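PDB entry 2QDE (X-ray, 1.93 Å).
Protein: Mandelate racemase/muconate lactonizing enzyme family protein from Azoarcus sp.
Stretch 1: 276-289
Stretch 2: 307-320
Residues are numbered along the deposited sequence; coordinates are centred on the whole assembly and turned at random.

Stretch 1, residues 276-289: GLLKAQRWLTLARL
Stretch 2, residues 307-320: SPAAHLLAANDWIA

What fills the apolar centre of the contact? Leu312, chi1 t and chi2 p, enters as a knob the hole formed by Leu277, Ala280, Gln281 and Leu284, residues spaced along one face of the first helix. Leu312 CD2 lies 3.7 Å from Ala280 CB and 4.3 Å from Leu284 CD1, while Leu312 CB is 4.0 Å from Leu277 CD2. The small Ala280 side chain, pointing toward the second stretch, lets the leucine come close. Leu277 and Leu284 are both m,t; Leu277 CD2 also reaches Pro308 CB at 3.8 Å, and Leu284 CD1 meets Ile319 CB at 4.1 Å.

What backbone arrangement carries these side chains? Gly276, at phi/psi 133/170, is the N-cap residue of helix 277-289, whose first turn is closed by Ala280 N to Gly276 O at 2.8 Å. Helix 307-315 is kinked at Pro308, whose ring nitrogen has no hydrogen to donate. The two axes run in broadly the same direction, with a signed crossing angle of -36° and a closest approach of 11.1 Å. The register pairs Leu277 CA with Pro308 CA at 7.0 Å, Gln281 CA with Asn316 CA at 7.5 Å, and Arg288 CA with Trp318 CA at 6.2 Å.

How does the second stretch keep contact after its helix ends? Asn316 leaves helical geometry at phi/psi -65/114, and a 3-10 segment begins at Ile319. The Asn316 side chain (chi1 t, chi2 -91°) braces this turn: Ile319 N donates to Asn316 OD1 at 3.0 Å. Trp318, chi1 t and chi2 -102°, then lays its indole against the first helix at Ala287 and Arg288. Arg288 CA stands 3.6 Å from the centroid of the Trp318 six-membered ring, 13° off the normal, a CH-pi contact over the face. Ala287 CB packs 4.1 Å from Trp318 CD1.

What closes the polar edge? Arg288, with chi1 to chi3 t, t, m and chi4 -74°, folds so that Trp318 CE3 lies over one face of its guanidinium while Asp317 approaches the edge. Arg288 NH2 donates to Asp317 OD2 at 3.1 Å with an angle of 166°, a well-aligned salt bridge. Water 3 accepts from Arg288 NH2 at 2.9 Å and from Trp318 N at 3.1 Å. About two turns earlier in the first helix, water 1 donates to Gln281 O at 2.8 Å and accepts from Asn316 ND2 at 2.9 Å, bridging a gap that the two residues do not span directly.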

# COMPACT_ATOMS: atom_id res chain seq x y z
N GLY A 276 -26.14 -19.17 10.38
CA GLY A 276 -26.63 -19.65 11.66
C GLY A 276 -26.39 -18.62 12.76
O GLY A 276 -25.68 -17.64 12.55
N LEU A 277 -26.98 -18.85 13.93
CA LEU A 277 -26.83 -17.93 15.05
C LEU A 277 -25.39 -17.82 15.55
O LEU A 277 -24.92 -16.71 15.82
CB LEU A 277 -27.76 -18.32 16.19
CG LEU A 277 -29.26 -18.25 15.87
CD1 LEU A 277 -30.07 -18.87 17.02
CD2 LEU A 277 -29.68 -16.80 15.63
N LEU A 278 -24.69 -18.94 15.66
CA LEU A 278 -23.30 -18.90 16.12
C LEU A 278 -22.46 -18.15 15.09
O LEU A 278 -21.70 -17.26 15.45
CB LEU A 278 -22.75 -20.32 16.32
CG LEU A 278 -21.27 -20.42 16.68
CD1 LEU A 278 -20.93 -19.52 17.86
CD2 LEU A 278 -20.92 -21.87 16.98
N LYS A 279 -22.60 -18.52 13.82
CA LYS A 279 -21.86 -17.85 12.75
C LYS A 279 -22.19 -16.35 12.75
O LYS A 279 -21.33 -15.51 12.47
CB LYS A 279 -22.21 -18.47 11.39
CG LYS A 279 -21.64 -19.87 11.16
CD LYS A 279 -20.13 -19.85 10.94
CE LYS A 279 -19.75 -19.35 9.53
NZ LYS A 279 -18.57 -18.40 9.55
N ALA A 280 -23.44 -16.02 13.06
CA ALA A 280 -23.87 -14.63 13.11
C ALA A 280 -23.14 -13.89 14.23
O ALA A 280 -22.76 -12.74 14.07
CB ALA A 280 -25.38 -14.55 13.32
N GLN A 281 -22.95 -14.54 15.38
CA GLN A 281 -22.26 -13.90 16.49
C GLN A 281 -20.82 -13.56 16.09
O GLN A 281 -20.30 -12.51 16.45
CB GLN A 281 -22.25 -14.81 17.73
CG GLN A 281 -23.63 -15.07 18.32
CD GLN A 281 -23.56 -15.94 19.55
OE1 GLN A 281 -23.77 -15.48 20.68
NE2 GLN A 281 -23.26 -17.22 19.35
N ARG A 282 -20.19 -14.46 15.34
CA ARG A 282 -18.82 -14.23 14.89
C ARG A 282 -18.83 -13.05 13.90
O ARG A 282 -18.00 -12.16 13.96
CB ARG A 282 -18.27 -15.49 14.22
CG ARG A 282 -18.17 -16.69 15.18
CD ARG A 282 -17.68 -17.94 14.47
NE ARG A 282 -17.57 -19.07 15.39
CZ ARG A 282 -17.42 -20.34 15.02
NH1 ARG A 282 -17.36 -20.66 13.73
NH2 ARG A 282 -17.33 -21.30 15.93
N TRP A 283 -19.81 -13.08 13.00
CA TRP A 283 -20.01 -12.05 11.99
C TRP A 283 -20.13 -10.68 12.67
O TRP A 283 -19.52 -9.69 12.25
CB TRP A 283 -21.31 -12.36 11.24
CG TRP A 283 -21.53 -11.68 9.91
CD1 TRP A 283 -21.42 -12.25 8.68
CD2 TRP A 283 -22.05 -10.36 9.70
NE1 TRP A 283 -21.84 -11.38 7.71
CE2 TRP A 283 -22.24 -10.21 8.31
CE3 TRP A 283 -22.38 -9.30 10.55
CZ2 TRP A 283 -22.75 -9.03 7.74
CZ3 TRP A 283 -22.89 -8.12 9.98
CH2 TRP A 283 -23.07 -8.01 8.59
N LEU A 284 -20.92 -10.64 13.74
CA LEU A 284 -21.16 -9.42 14.50
C LEU A 284 -19.93 -8.98 15.30
O LEU A 284 -19.84 -7.84 15.74
CB LEU A 284 -22.38 -9.59 15.41
CG LEU A 284 -23.72 -9.65 14.65
CD1 LEU A 284 -24.87 -9.94 15.60
CD2 LEU A 284 -23.95 -8.34 13.92
N THR A 285 -18.98 -9.89 15.48
CA THR A 285 -17.75 -9.55 16.18
C THR A 285 -16.92 -8.69 15.23
O THR A 285 -16.34 -7.67 15.62
CB THR A 285 -16.94 -10.81 16.54
OG1 THR A 285 -17.66 -11.56 17.52
CG2 THR A 285 -15.57 -10.44 17.09
N LEU A 286 -16.88 -9.09 13.97
CA LEU A 286 -16.15 -8.33 12.97
C LEU A 286 -16.83 -6.98 12.75
O LEU A 286 -16.17 -5.96 12.56
CB LEU A 286 -16.07 -9.10 11.65
CG LEU A 286 -14.82 -9.96 11.43
CD1 LEU A 286 -14.55 -10.86 12.64
CD2 LEU A 286 -15.00 -10.79 10.18
N ALA A 287 -18.17 -6.97 12.80
CA ALA A 287 -18.93 -5.73 12.62
C ALA A 287 -18.60 -4.75 13.74
O ALA A 287 -18.46 -3.55 13.51
CB ALA A 287 -20.43 -6.03 12.62
N ARG A 288 -18.48 -5.28 14.95
CA ARG A 288 -18.14 -4.48 16.13
C ARG A 288 -16.75 -3.88 15.98
O ARG A 288 -16.53 -2.71 16.27
CB ARG A 288 -18.19 -5.36 17.38
CG ARG A 288 -17.53 -4.76 18.61
CD ARG A 288 -17.40 -5.79 19.72
NE ARG A 288 -18.69 -6.12 20.32
CZ ARG A 288 -19.34 -5.32 21.16
NH1 ARG A 288 -18.83 -4.14 21.50
NH2 ARG A 288 -20.51 -5.70 21.67
N LEU A 289 -15.81 -4.70 15.51
CA LEU A 289 -14.43 -4.27 15.31
C LEU A 289 -14.38 -3.14 14.27
O LEU A 289 -13.54 -2.24 14.35
CB LEU A 289 -13.59 -5.45 14.83
CG LEU A 289 -12.15 -5.15 14.40
CD1 LEU A 289 -11.33 -4.69 15.59
CD2 LEU A 289 -11.55 -6.40 13.78
N SER A 307 -38.02 -16.00 14.50
CA SER A 307 -37.51 -16.24 15.86
C SER A 307 -36.01 -16.24 16.12
O SER A 307 -35.55 -15.56 17.03
CB SER A 307 -38.11 -17.53 16.42
OG SER A 307 -39.48 -17.32 16.70
N PRO A 308 -35.22 -17.01 15.36
CA PRO A 308 -33.77 -16.99 15.64
C PRO A 308 -33.24 -15.55 15.66
O PRO A 308 -32.55 -15.14 16.60
CB PRO A 308 -33.18 -17.81 14.49
CG PRO A 308 -34.28 -18.79 14.19
CD PRO A 308 -35.53 -17.93 14.24
N ALA A 309 -33.59 -14.78 14.64
CA ALA A 309 -33.17 -13.39 14.54
C ALA A 309 -33.72 -12.56 15.72
O ALA A 309 -33.01 -11.72 16.27
CB ALA A 309 -33.63 -12.79 13.21
N ALA A 310 -34.97 -12.81 16.10
CA ALA A 310 -35.56 -12.06 17.21
C ALA A 310 -34.72 -12.26 18.48
O ALA A 310 -34.44 -11.30 19.20
CB ALA A 310 -36.99 -12.51 17.45
N HIS A 311 -34.33 -13.50 18.75
CA HIS A 311 -33.52 -13.79 19.92
C HIS A 311 -32.13 -13.14 19.83
O HIS A 311 -31.64 -12.55 20.81
CB HIS A 311 -33.38 -15.31 20.08
CG HIS A 311 -34.61 -15.97 20.61
ND1 HIS A 311 -34.95 -15.95 21.95
CD2 HIS A 311 -35.60 -16.66 19.99
CE1 HIS A 311 -36.09 -16.59 22.12
NE2 HIS A 311 -36.51 -17.03 20.95
N LEU A 312 -31.52 -13.24 18.66
CA LEU A 312 -30.20 -12.65 18.42
C LEU A 312 -30.22 -11.12 18.50
O LEU A 312 -29.32 -10.52 19.08
CB LEU A 312 -29.69 -13.08 17.04
CG LEU A 312 -28.32 -12.51 16.65
CD1 LEU A 312 -27.24 -13.19 17.47
CD2 LEU A 312 -28.07 -12.72 15.15
N LEU A 313 -31.23 -10.49 17.90
CA LEU A 313 -31.32 -9.03 17.91
C LEU A 313 -31.55 -8.44 19.30
O LEU A 313 -31.21 -7.29 19.55
CB LEU A 313 -32.43 -8.54 16.97
CG LEU A 313 -32.31 -8.92 15.49
CD1 LEU A 313 -33.43 -8.27 14.71
CD2 LEU A 313 -30.96 -8.49 14.95
N ALA A 314 -32.13 -9.23 20.20
CA ALA A 314 -32.39 -8.76 21.55
C ALA A 314 -31.22 -9.07 22.48
O ALA A 314 -31.05 -8.41 23.51
CB ALA A 314 -33.66 -9.39 22.09
N ALA A 315 -30.41 -10.05 22.12
CA ALA A 315 -29.29 -10.45 22.97
C ALA A 315 -27.93 -9.86 22.61
O ALA A 315 -27.20 -9.41 23.50
CB ALA A 315 -29.19 -11.98 23.01
N ASN A 316 -27.59 -9.87 21.33
CA ASN A 316 -26.28 -9.37 20.89
C ASN A 316 -26.10 -7.88 21.13
O ASN A 316 -26.76 -7.03 20.54
CB ASN A 316 -26.07 -9.71 19.41
CG ASN A 316 -24.68 -9.35 18.93
OD1 ASN A 316 -24.44 -8.25 18.44
ND2 ASN A 316 -23.74 -10.29 19.09
N ASP A 317 -25.17 -7.57 22.03
CA ASP A 317 -24.87 -6.20 22.42
C ASP A 317 -24.61 -5.24 21.27
O ASP A 317 -25.10 -4.11 21.26
CB ASP A 317 -23.68 -6.18 23.37
CG ASP A 317 -23.44 -4.81 23.96
OD1 ASP A 317 -24.33 -4.32 24.68
OD2 ASP A 317 -22.38 -4.23 23.68
N TRP A 318 -23.84 -5.68 20.29
CA TRP A 318 -23.54 -4.82 19.16
C TRP A 318 -24.74 -4.48 18.30
O TRP A 318 -24.98 -3.32 18.00
CB TRP A 318 -22.46 -5.45 18.27
CG TRP A 318 -22.05 -4.48 17.21
CD1 TRP A 318 -22.43 -4.49 15.89
CD2 TRP A 318 -21.27 -3.30 17.40
NE1 TRP A 318 -21.93 -3.38 15.25
CE2 TRP A 318 -21.21 -2.63 16.15
CE3 TRP A 318 -20.61 -2.75 18.50
CZ2 TRP A 318 -20.52 -1.43 15.98
CZ3 TRP A 318 -19.91 -1.55 18.33
CH2 TRP A 318 -19.88 -0.90 17.08
N ILE A 319 -25.50 -5.49 17.90
CA ILE A 319 -26.64 -5.23 17.04
C ILE A 319 -27.83 -4.60 17.76
O ILE A 319 -28.70 -4.00 17.13
CB ILE A 319 -27.08 -6.52 16.30
CG1 ILE A 319 -27.84 -6.14 15.02
CG2 ILE A 319 -27.92 -7.39 17.20
CD1 ILE A 319 -28.00 -7.27 14.04
N ALA A 320 -27.84 -4.70 19.09
CA ALA A 320 -28.92 -4.12 19.89
C ALA A 320 -28.92 -2.59 19.84
O ALA A 320 -29.77 -1.94 20.44
CB ALA A 320 -28.81 -4.60 21.35
O HOH W 1 -20.94 -10.84 18.58
O HOH W 2 -24.51 -12.60 21.11
O HOH W 3 -21.95 -8.10 20.78